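Local structure of precorrin-6y methylase (Rhodobacter capsulatus, 3NJR) at residues L46-A50 against L51-R55; G111-P114 against A115-D119; E91-Q94 against K95-T99; D138-W141 against E142-P146. The protein methylates precorrin-6Y at C5 and C15 during cobalamin biosynthesis, this chain being its C-terminal domain, which holds S-adenosyl-L-homocysteine. All blocks are in the same frame, centred on the assembly; numbering follows the deposited sequence.

Interaction 1: L46-A50 against L51-R55; sequences LTLAA and LAPRR
Leu51 lays its CD1 methyl alongside CG2 of Thr47, one helical turn earlier, at 3.9 Å, the two side chains running in the same direction. The threonine methyl reaches that flank because CG2 is anti to the backbone N, while OG1 turns the other way and bonds to the carbonyl of Met43 further back along the helix. CD1 of Leu51 also meets the branch carbon CG of Leu48, at 4.3 Å, so this leucine bridges two residues of the preceding turn. Alongside these contacts runs the last helical bonding: Leu51 N donates to Thr47 O over 2.8 Å, and Ala52 N donates to Leu48 O at 2.8 Å and 169°. Ala52 then takes positive phi, and the chain leaves the helix. Pro53 follows at once, its CD 3.6 Å from Leu48 O, so the ring abuts the turn that has just closed. Beyond it Arg54 folds back, and its NH1 donates to Ala52 O on a lone pair in the carbonyl plane, at 2.8 Å, linking the arginine to the residue where the helix ends. Leu51 and Pro53 pack on Trp73 of helix 68-75, Thr47 and Leu51 rest on Val151 of strand 149-154 and Phe127 of strand 125-128, and the N-terminal part of a second subunit reaches Ala49, Ala52 and Arg54.

Interaction 2: G111-P114 against A115-D119; sequences GTAP and AALAD. With SAH (S-adenosyl-L-homocysteine), chain C.
Leu117 turns its isobutyl group back toward the loop it follows, setting both methyls against CB of Ala113; CD1 and CD2 each lie 3.8 Å from it. With CG beside the backbone N (chi1 -86°) and chi2 at an unusual 31°, the fork reaches back to Ala113, and CD2 also approaches CA of Pro114. Ala116 points its CB toward the preceding strand exit, where it lies 3.5 Å from Thr112 O, whereas the Pro114 ring, entered through a cis peptide bond, borders Ala115 N. Two amides close the bend: Ala116 N donates to Thr112 O at 2.8 Å and 170°, and Leu117 N donates to Pro114 O at 3.0 Å. On the other side of Thr112 lies the adenine of S-adenosyl-L-homocysteine, with the threonine CG2 3.4 Å from N6. Leu136 and Trp143 of helix 134-143 cover the Leu117 side of the turn. Ala113 N makes a weak hydrogen bond of 3.3 Å to adenine N1. Since that N-H and the Thr112 carbonyl belong to one peptide group, the turn and the nucleobase grip the same unit from its two ends, and the accepting role of N1 is consistent with an unprotonated ring nitrogen.

Interaction 3: E91-Q94 against K95-T99; sequences ENIQ and KNIDT
Glu91 and Lys95 form the one ionic pair of this helical turn, a long salt bridge with OE2 3.6 Å from NZ. The lysine is extended beyond CG and crosses the glutamate at a slant, so its CE lies slightly nearer OE2 than NZ does. Apolar contact belongs to another flank of the helix: Ile93 and Ile97 run alongside each other in the same direction, with CG2 of the first 4.0 Å from CD1 of the second. OE1 of Gln94, whose chain bends at chi2 (71°), touches that same Ile97 CD1 at 3.5 Å. Both isoleucines pack on Met106 of strand 106-110, and Ile93 also reaches Thr82 of strand 79-84. Four successive i to i+4 backbone bonds run from Lys95 N-Glu91 O to Asp98 N-Gln94 O, the last at 2.9 Å and nearly straight (177°). Near the end of the helix Lys95 O accepts twice, from Thr99 N and from Thr99 OG1, the hydroxyl donating from above the carbonyl plane at 2.8 Å. Asn96 spends its polar end elsewhere: OD1 accepts from Ala33 N, and ND2 gives a weak bond to Ser66 O. The chemistry is thus that of an amphipathic helix, with hydrocarbon set against the sheet, an amide tying in the loops, and an ion pair on the exposed flank whose length suggests a modest electrostatic contribution.

Interaction 4: D138-W141 against E142-P146; sequences DRLW and EWLAP
Arg139 doubles back on itself to serve two partners in the next turn, Trp143 with its hydrocarbon and Glu142 with its guanidinium. Its first torsion, away from the usual staggered values (chi1 -109°), sets CB and CG over the indole, and bends at chi2 and chi3 then turn the guanidinium away to Glu142. CB stands over the face of the six-membered ring, 4.1 Å from its centroid, in a CH-pi contact, and CG comes closest to CZ2. Over the same face, offset toward the rim, lies Arg139 O, 3.2 Å above the plane; it also takes the Trp143 amide, at 3.0 Å. The tryptophan can lie over its own helix in this way because its CG is beside the backbone N (chi1 -60°). Glu142 bends at chi2 to bring its carboxylate to the guanidinium edge, where NH1 alone meets both oxygens, lying 3.1 Å from OE2 and giving a weak hydrogen bond to OE1. The two charged planes are turned 33° apart, near to but not in one plane.

On the inner flank Leu144, first to leave the helix, points back and sets CD2 4.0 Å from CB of Leu140, while its amide still bonds to Leu140 O. A water lies within hydrogen-bonding distance of Trp141 O and Leu144 O just past this end. Leu140 and Leu144 rest on strand 125-128, and Trp143 packs on Pro114. The arrangement is that of a crossover helix in a beta-alpha-beta unit of the Rossmann-like class I methyltransferase fold, here joining strands 125-128 and 149-154.

Overall arrangement
Along the chain the contacts come in the order interaction 1, 3, 2, 4, each closing before the next opens. Interactions 1, 3 and 4 lie on helices 41-51, 87-99 and 134-143, or at their ends, against the mixed sheet, whose strand order 3-2-1-4-5-7-6 marks the class I methyltransferase fold; interaction 2 is the loop after strand 106-110. Only interactions 2 and 4 touch, their centres about 13 Å apart, through Leu117 and Pro114 against Trp143; this links the adenine-binding loop to a crossover helix. Interactions 3 and 4 are the most distant, about 29 Å between centres. Of the four, another subunit touches interaction 1 alone, and interaction 2 contacts the ligand.

Interaction 1: L46-A50 against L51-R55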
loop_
_atom_site.group_PDB
_atom_site.type_symbol
_atom_site.label_atom_id
_atom_site.label_comp_id
_atom_site.label_asym_id
_atom_site.label_seq_id
_atom_site.Cartn_x
_atom_site.Cartn_y
_atom_site.Cartn_z
ATOM N N LEU A 46 -5.468 -5.124 -16.007
ATOM C CA LEU A 46 -6.316 -4.047 -15.452
ATOM C C LEU A 46 -6.699 -3.042 -16.523
ATOM O O LEU A 46 -7.865 -2.605 -16.607
ATOM C CB LEU A 46 -5.654 -3.327 -14.290
ATOM C CG LEU A 46 -5.638 -4.120 -12.996
ATOM C CD1 LEU A 46 -4.646 -3.486 -12.024
ATOM C CD2 LEU A 46 -7.038 -4.246 -12.373
ATOM N N THR A 47 -5.702 -2.696 -17.328
ATOM C CA THR A 47 -5.840 -1.733 -18.401
ATOM C C THR A 47 -6.855 -2.230 -19.440
ATOM O O THR A 47 -7.883 -1.578 -19.692
ATOM C CB THR A 47 -4.472 -1.491 -19.031
ATOM O OG1 THR A 47 -3.591 -0.975 -18.027
ATOM C CG2 THR A 47 -4.561 -0.519 -20.184
ATOM N N LEU A 48 -6.612 -3.404 -20.010
ATOM C CA LEU A 48 -7.616 -3.965 -20.903
ATOM C C LEU A 48 -9.009 -4.061 -20.310
ATOM O O LEU A 48 -9.986 -3.772 -21.004
ATOM C CB LEU A 48 -7.145 -5.249 -21.582
ATOM C CG LEU A 48 -6.347 -4.719 -22.777
ATOM C CD1 LEU A 48 -4.851 -4.656 -22.496
ATOM C CD2 LEU A 48 -6.625 -5.541 -23.965
ATOM N N ALA A 49 -9.119 -4.394 -19.031
ATOM C CA ALA A 49 -10.434 -4.354 -18.376
ATOM C C ALA A 49 -11.081 -2.957 -18.480
ATOM O O ALA A 49 -12.283 -2.831 -18.793
ATOM C CB ALA A 49 -10.328 -4.802 -16.932
ATOM N N ALA A 50 -10.285 -1.915 -18.251
ATOM C CA ALA A 50 -10.757 -0.537 -18.383
ATOM C C ALA A 50 -11.070 -0.161 -19.846
ATOM O O ALA A 50 -12.015 0.583 -20.114
ATOM C CB ALA A 50 -9.716 0.437 -17.792
ATOM N N LEU A 51 -10.254 -0.657 -20.775
ATOM C CA LEU A 51 -10.402 -0.330 -22.192
ATOM C C LEU A 51 -11.669 -0.976 -22.737
ATOM O O LEU A 51 -12.389 -0.361 -23.536
ATOM C CB LEU A 51 -9.163 -0.756 -22.997
ATOM C CG LEU A 51 -7.927 0.148 -22.862
ATOM C CD1 LEU A 51 -6.681 -0.497 -23.406
ATOM C CD2 LEU A 51 -8.149 1.474 -23.566
ATOM N N ALA A 52 -11.945 -2.211 -22.291
ATOM C CA ALA A 52 -13.216 -2.903 -22.576
ATOM C C ALA A 52 -13.520 -3.061 -24.064
ATOM O O ALA A 52 -14.553 -2.605 -24.516
ATOM C CB ALA A 52 -14.390 -2.208 -21.865
ATOM N N PRO A 53 -12.625 -3.725 -24.826
ATOM C CA PRO A 53 -12.825 -3.937 -26.281
ATOM C C PRO A 53 -14.195 -4.551 -26.630
ATOM O O PRO A 53 -14.641 -5.492 -25.951
ATOM C CB PRO A 53 -11.729 -4.937 -26.651
ATOM C CG PRO A 53 -10.775 -4.958 -25.528
ATOM C CD PRO A 53 -11.379 -4.349 -24.325
ATOM N N ARG A 54 -14.875 -4.005 -27.641
ATOM C CA ARG A 54 -16.000 -4.696 -28.276
ATOM C C ARG A 54 -15.464 -5.015 -29.654
ATOM O O ARG A 54 -14.556 -4.359 -30.127
ATOM C CB ARG A 54 -17.246 -3.815 -28.401
ATOM C CG ARG A 54 -18.122 -3.693 -27.168
ATOM C CD ARG A 54 -17.542 -2.731 -26.141
ATOM N NE ARG A 54 -18.539 -2.403 -25.119
ATOM C CZ ARG A 54 -18.266 -1.827 -23.943
ATOM N NH1 ARG A 54 -17.015 -1.506 -23.626
ATOM N NH2 ARG A 54 -19.251 -1.562 -23.082
ATOM N N ARG A 55 -16.050 -6.016 -30.297
ATOM C CA ARG A 55 -15.615 -6.501 -31.613
ATOM C C ARG A 55 -15.426 -5.339 -32.602
ATOM O O ARG A 55 -16.318 -4.508 -32.763
ATOM C CB ARG A 55 -16.657 -7.518 -32.135
ATOM C CG ARG A 55 -16.081 -8.854 -32.656
ATOM C CD ARG A 55 -16.836 -10.062 -32.051
ATOM N NE ARG A 55 -16.072 -11.322 -31.997
ATOM C CZ ARG A 55 -14.738 -11.453 -31.968
ATOM N NH1 ARG A 55 -13.926 -10.403 -31.971
ATOM N NH2 ARG A 55 -14.203 -12.666 -31.925
#

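Interaction 2: G111-P114 against A115-D119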
loop_
_atom_site.group_PDB
_atom_site.type_symbol
_atom_site.label_atom_id
_atom_site.label_comp_id
_atom_site.label_asym_id
_atom_site.label_seq_id
_atom_site.Cartn_x
_atom_site.Cartn_y
_atom_site.Cartn_z
ATOM N N GLY A 111 6.551 7.434 -34.604
ATOM C CA GLY A 111 6.383 8.868 -34.391
ATOM C C GLY A 111 6.023 9.285 -32.980
ATOM O O GLY A 111 6.086 8.493 -32.034
ATOM N N THR A 112 5.632 10.545 -32.857
ATOM C CA THR A 112 5.350 11.171 -31.577
ATOM C C THR A 112 3.931 11.721 -31.608
ATOM O O THR A 112 3.516 12.341 -32.590
ATOM C CB THR A 112 6.350 12.323 -31.334
ATOM O OG1 THR A 112 7.658 11.772 -31.189
ATOM C CG2 THR A 112 6.023 13.106 -30.079
ATOM N N ALA A 113 3.180 11.470 -30.543
ATOM C CA ALA A 113 1.910 12.161 -30.344
ATOM C C ALA A 113 2.232 13.533 -29.758
ATOM O O ALA A 113 3.049 13.632 -28.831
ATOM C CB ALA A 113 0.984 11.370 -29.417
ATOM N N PRO A 114 1.552 14.587 -30.249
ATOM C CA PRO A 114 0.346 14.506 -31.073
ATOM C C PRO A 114 0.510 14.502 -32.591
ATOM O O PRO A 114 -0.448 14.150 -33.276
ATOM C CB PRO A 114 -0.449 15.749 -30.637
ATOM C CG PRO A 114 0.357 16.378 -29.496
ATOM C CD PRO A 114 1.754 15.962 -29.776
ATOM N N ALA A 115 1.669 14.898 -33.125
ATOM C CA ALA A 115 1.851 14.948 -34.594
ATOM C C ALA A 115 1.412 13.656 -35.322
ATOM O O ALA A 115 0.657 13.725 -36.293
ATOM C CB ALA A 115 3.293 15.364 -34.992
ATOM N N ALA A 116 1.817 12.490 -34.823
ATOM C CA ALA A 116 1.507 11.216 -35.500
ATOM C C ALA A 116 0.030 10.838 -35.534
ATOM O O ALA A 116 -0.379 9.986 -36.328
ATOM C CB ALA A 116 2.325 10.083 -34.917
ATOM N N LEU A 117 -0.763 11.489 -34.685
ATOM C CA LEU A 117 -2.193 11.247 -34.560
ATOM C C LEU A 117 -2.991 11.979 -35.608
ATOM O O LEU A 117 -4.138 11.630 -35.854
ATOM C CB LEU A 117 -2.676 11.750 -33.203
ATOM C CG LEU A 117 -2.593 10.865 -31.970
ATOM C CD1 LEU A 117 -1.407 9.923 -32.042
ATOM C CD2 LEU A 117 -2.563 11.716 -30.715
ATOM N N ALA A 118 -2.390 13.006 -36.201
ATOM C CA ALA A 118 -3.132 14.005 -37.002
ATOM C C ALA A 118 -3.852 13.471 -38.223
ATOM O O ALA A 118 -4.955 13.932 -38.527
ATOM C CB ALA A 118 -2.219 15.176 -37.399
ATOM N N ASP A 119 -3.242 12.531 -38.941
ATOM C CA ASP A 119 -3.936 11.946 -40.104
ATOM C C ASP A 119 -4.597 10.581 -39.841
ATOM O O ASP A 119 -5.022 9.900 -40.781
ATOM C CB ASP A 119 -3.019 11.873 -41.341
ATOM C CG ASP A 119 -1.755 11.032 -41.104
ATOM O OD1 ASP A 119 -1.526 10.581 -39.942
ATOM O OD2 ASP A 119 -0.979 10.840 -42.086
HETATM N N SAH C . 2.412 0.139 -23.077
HETATM C CA SAH C . 3.830 -0.268 -23.319
HETATM C CB SAH C . 4.704 0.186 -22.147
HETATM C CG SAH C . 5.809 1.156 -22.580
HETATM S SD SAH C . 5.471 2.787 -21.981
HETATM C C SAH C . 3.920 -1.758 -23.551
HETATM O O SAH C . 4.845 -2.274 -24.177
HETATM O OXT SAH C . 3.063 -2.526 -23.131
HETATM C "C5'" SAH C . 6.872 3.750 -22.498
HETATM C "C4'" SAH C . 6.970 3.960 -24.017
HETATM O "O4'" SAH C . 6.276 5.134 -24.482
HETATM C "C3'" SAH C . 8.426 4.131 -24.438
HETATM O "O3'" SAH C . 8.774 3.094 -25.349
HETATM C "C2'" SAH C . 8.511 5.476 -25.137
HETATM O "O2'" SAH C . 9.355 5.462 -26.298
HETATM C "C1'" SAH C . 7.063 5.777 -25.499
HETATM N N9 SAH C . 6.845 7.249 -25.656
HETATM C C8 SAH C . 7.429 8.221 -24.922
HETATM N N7 SAH C . 7.040 9.452 -25.331
HETATM C C5 SAH C . 6.187 9.285 -26.357
HETATM C C6 SAH C . 5.395 10.171 -27.248
HETATM N N6 SAH C . 5.472 11.509 -27.087
HETATM N N1 SAH C . 4.610 9.611 -28.209
HETATM C C2 SAH C . 4.543 8.275 -28.362
HETATM N N3 SAH C . 5.235 7.415 -27.583
HETATM C C4 SAH C . 6.059 7.836 -26.578
#

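Interaction 3: E91-Q94 against K95-T99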
loop_
_atom_site.group_PDB
_atom_site.type_symbol
_atom_site.label_atom_id
_atom_site.label_comp_id
_atom_site.label_asym_id
_atom_site.label_seq_id
_atom_site.Cartn_x
_atom_site.Cartn_y
_atom_site.Cartn_z
ATOM N N GLU A 91 10.345 -2.115 -34.026
ATOM C CA GLU A 91 10.721 -3.418 -34.505
ATOM C C GLU A 91 10.114 -4.557 -33.677
ATOM O O GLU A 91 9.660 -5.568 -34.246
ATOM C CB GLU A 91 12.232 -3.515 -34.502
ATOM C CG GLU A 91 12.765 -4.506 -35.480
ATOM C CD GLU A 91 14.024 -5.191 -34.954
ATOM O OE1 GLU A 91 14.716 -4.595 -34.078
ATOM O OE2 GLU A 91 14.310 -6.327 -35.417
ATOM N N ASN A 92 10.109 -4.392 -32.348
ATOM C CA ASN A 92 9.427 -5.323 -31.438
ATOM C C ASN A 92 7.903 -5.356 -31.642
ATOM O O ASN A 92 7.306 -6.435 -31.630
ATOM C CB ASN A 92 9.755 -5.010 -29.975
ATOM C CG ASN A 92 11.174 -5.431 -29.569
ATOM O OD1 ASN A 92 11.753 -4.836 -28.664
ATOM N ND2 ASN A 92 11.729 -6.459 -30.221
ATOM N N ILE A 93 7.288 -4.179 -31.828
ATOM C CA ILE A 93 5.869 -4.069 -32.198
ATOM C C ILE A 93 5.638 -4.853 -33.477
ATOM O O ILE A 93 4.649 -5.570 -33.614
ATOM C CB ILE A 93 5.416 -2.600 -32.466
ATOM C CG1 ILE A 93 5.731 -1.693 -31.277
ATOM C CG2 ILE A 93 3.942 -2.546 -32.861
ATOM C CD1 ILE A 93 5.582 -0.235 -31.575
ATOM N N GLN A 94 6.564 -4.728 -34.414
ATOM C CA GLN A 94 6.399 -5.378 -35.694
ATOM C C GLN A 94 6.418 -6.894 -35.544
ATOM O O GLN A 94 5.627 -7.590 -36.188
ATOM C CB GLN A 94 7.464 -4.916 -36.677
ATOM C CG GLN A 94 6.902 -4.783 -38.069
ATOM C CD GLN A 94 5.969 -3.584 -38.178
ATOM O OE1 GLN A 94 4.740 -3.739 -38.341
ATOM N NE2 GLN A 94 6.550 -2.368 -38.066
ATOM N N LYS A 95 7.311 -7.392 -34.688
ATOM C CA LYS A 95 7.408 -8.824 -34.440
ATOM C C LYS A 95 6.117 -9.376 -33.844
ATOM O O LYS A 95 5.672 -10.473 -34.215
ATOM C CB LYS A 95 8.595 -9.140 -33.553
ATOM C CG LYS A 95 9.911 -8.829 -34.237
ATOM C CD LYS A 95 11.113 -9.138 -33.368
ATOM C CE LYS A 95 12.406 -8.885 -34.134
ATOM N NZ LYS A 95 13.587 -9.024 -33.224
ATOM N N ASN A 96 5.493 -8.595 -32.960
ATOM C CA ASN A 96 4.273 -9.024 -32.288
ATOM C C ASN A 96 3.102 -8.999 -33.235
ATOM O O ASN A 96 2.206 -9.830 -33.137
ATOM C CB ASN A 96 4.004 -8.156 -31.072
ATOM C CG ASN A 96 5.035 -8.355 -29.992
ATOM O OD1 ASN A 96 5.368 -9.485 -29.658
ATOM N ND2 ASN A 96 5.557 -7.264 -29.446
ATOM N N ILE A 97 3.111 -8.039 -34.155
ATOM C CA ILE A 97 2.150 -8.039 -35.238
ATOM C C ILE A 97 2.341 -9.352 -36.031
ATOM O O ILE A 97 1.383 -10.132 -36.163
ATOM C CB ILE A 97 2.251 -6.751 -36.122
ATOM C CG1 ILE A 97 1.786 -5.511 -35.341
ATOM C CG2 ILE A 97 1.412 -6.879 -37.367
ATOM C CD1 ILE A 97 2.108 -4.153 -36.011
ATOM N N ASP A 98 3.575 -9.609 -36.500
ATOM C CA ASP A 98 3.923 -10.865 -37.213
ATOM C C ASP A 98 3.500 -12.122 -36.462
ATOM O O ASP A 98 2.700 -12.904 -36.979
ATOM C CB ASP A 98 5.426 -10.976 -37.483
ATOM C CG ASP A 98 5.921 -10.034 -38.582
ATOM O OD1 ASP A 98 5.158 -9.163 -39.094
ATOM O OD2 ASP A 98 7.121 -10.174 -38.921
ATOM N N THR A 99 4.033 -12.296 -35.250
ATOM C CA THR A 99 3.766 -13.468 -34.422
ATOM C C THR A 99 2.308 -13.867 -34.404
ATOM O O THR A 99 1.981 -15.044 -34.611
ATOM C CB THR A 99 4.206 -13.248 -32.961
ATOM O OG1 THR A 99 5.592 -12.918 -32.944
ATOM C CG2 THR A 99 3.970 -14.514 -32.088
#

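Interaction 4: D138-W141 against E142-P146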
loop_
_atom_site.group_PDB
_atom_site.type_symbol
_atom_site.label_atom_id
_atom_site.label_comp_id
_atom_site.label_asym_id
_atom_site.label_seq_id
_atom_site.Cartn_x
_atom_site.Cartn_y
_atom_site.Cartn_z
ATOM N N ASP A 138 -5.209 18.271 -24.210
ATOM C CA ASP A 138 -6.023 19.364 -24.765
ATOM C C ASP A 138 -6.363 19.029 -26.206
ATOM O O ASP A 138 -7.530 19.133 -26.618
ATOM C CB ASP A 138 -5.314 20.726 -24.669
ATOM C CG ASP A 138 -5.012 21.139 -23.230
ATOM O OD1 ASP A 138 -5.904 20.982 -22.365
ATOM O OD2 ASP A 138 -3.878 21.621 -22.969
ATOM N N ARG A 139 -5.339 18.602 -26.947
ATOM C CA ARG A 139 -5.506 18.098 -28.315
ATOM C C ARG A 139 -6.473 16.892 -28.381
ATOM O O ARG A 139 -7.438 16.913 -29.155
ATOM C CB ARG A 139 -4.135 17.787 -28.945
ATOM C CG ARG A 139 -3.628 18.729 -30.069
ATOM C CD ARG A 139 -4.004 20.221 -29.930
ATOM N NE ARG A 139 -3.073 20.929 -29.055
ATOM C CZ ARG A 139 -3.425 21.907 -28.224
ATOM N NH1 ARG A 139 -4.692 22.308 -28.137
ATOM N NH2 ARG A 139 -2.505 22.477 -27.463
ATOM N N LEU A 140 -6.255 15.870 -27.548
ATOM C CA LEU A 140 -7.199 14.752 -27.495
ATOM C C LEU A 140 -8.586 15.282 -27.202
ATOM O O LEU A 140 -9.547 14.842 -27.823
ATOM C CB LEU A 140 -6.825 13.697 -26.448
ATOM C CG LEU A 140 -5.626 12.763 -26.658
ATOM C CD1 LEU A 140 -5.417 11.876 -25.426
ATOM C CD2 LEU A 140 -5.781 11.931 -27.907
ATOM N N TRP A 141 -8.696 16.250 -26.289
ATOM C CA TRP A 141 -10.016 16.762 -25.935
ATOM C C TRP A 141 -10.766 17.449 -27.071
ATOM O O TRP A 141 -11.998 17.359 -27.143
ATOM C CB TRP A 141 -10.016 17.636 -24.681
ATOM C CG TRP A 141 -11.268 17.351 -23.942
ATOM C CD1 TRP A 141 -12.434 18.077 -23.961
ATOM C CD2 TRP A 141 -11.536 16.181 -23.167
ATOM N NE1 TRP A 141 -13.405 17.444 -23.205
ATOM C CE2 TRP A 141 -12.878 16.279 -22.706
ATOM C CE3 TRP A 141 -10.768 15.062 -22.802
ATOM C CZ2 TRP A 141 -13.466 15.300 -21.900
ATOM C CZ3 TRP A 141 -11.345 14.097 -21.992
ATOM C CH2 TRP A 141 -12.687 14.220 -21.551
ATOM N N GLU A 142 -10.014 18.123 -27.947
ATOM C CA GLU A 142 -10.575 18.829 -29.103
ATOM C C GLU A 142 -10.928 17.885 -30.241
ATOM O O GLU A 142 -11.936 18.099 -30.930
ATOM C CB GLU A 142 -9.586 19.862 -29.637
ATOM C CG GLU A 142 -9.490 21.147 -28.849
ATOM C CD GLU A 142 -8.088 21.759 -28.879
ATOM O OE1 GLU A 142 -7.310 21.492 -29.825
ATOM O OE2 GLU A 142 -7.755 22.513 -27.939
ATOM N N TRP A 143 -10.100 16.857 -30.441
ATOM C CA TRP A 143 -10.220 15.972 -31.612
ATOM C C TRP A 143 -11.238 14.849 -31.514
ATOM O O TRP A 143 -11.842 14.471 -32.514
ATOM C CB TRP A 143 -8.865 15.363 -31.950
ATOM C CG TRP A 143 -7.836 16.380 -32.265
ATOM C CD1 TRP A 143 -8.036 17.727 -32.461
ATOM C CD2 TRP A 143 -6.437 16.153 -32.446
ATOM N NE1 TRP A 143 -6.845 18.342 -32.730
ATOM C CE2 TRP A 143 -5.846 17.403 -32.741
ATOM C CE3 TRP A 143 -5.623 15.019 -32.386
ATOM C CZ2 TRP A 143 -4.476 17.547 -32.987
ATOM C CZ3 TRP A 143 -4.255 15.162 -32.640
ATOM C CH2 TRP A 143 -3.699 16.420 -32.928
ATOM N N LEU A 144 -11.428 14.335 -30.304
ATOM C CA LEU A 144 -12.106 13.070 -30.072
ATOM C C LEU A 144 -13.607 13.175 -30.119
ATOM O O LEU A 144 -14.197 14.098 -29.574
ATOM C CB LEU A 144 -11.666 12.470 -28.731
ATOM C CG LEU A 144 -10.676 11.293 -28.629
ATOM C CD1 LEU A 144 -9.700 11.097 -29.795
ATOM C CD2 LEU A 144 -9.915 11.364 -27.307
ATOM N N ALA A 145 -14.220 12.212 -30.794
ATOM C CA ALA A 145 -15.662 12.031 -30.763
ATOM C C ALA A 145 -16.133 11.891 -29.305
ATOM O O ALA A 145 -15.541 11.139 -28.520
ATOM C CB ALA A 145 -16.046 10.790 -31.586
ATOM N N PRO A 146 -17.196 12.619 -28.931
ATOM C CA PRO A 146 -17.700 12.485 -27.554
ATOM C C PRO A 146 -18.100 11.030 -27.280
ATOM O O PRO A 146 -18.712 10.383 -28.151
ATOM C CB PRO A 146 -18.938 13.394 -27.552
ATOM C CG PRO A 146 -19.416 13.381 -28.998
ATOM C CD PRO A 146 -18.126 13.375 -29.797
HETATM O O HOH W 1 -14.448 17.093 -28.936
#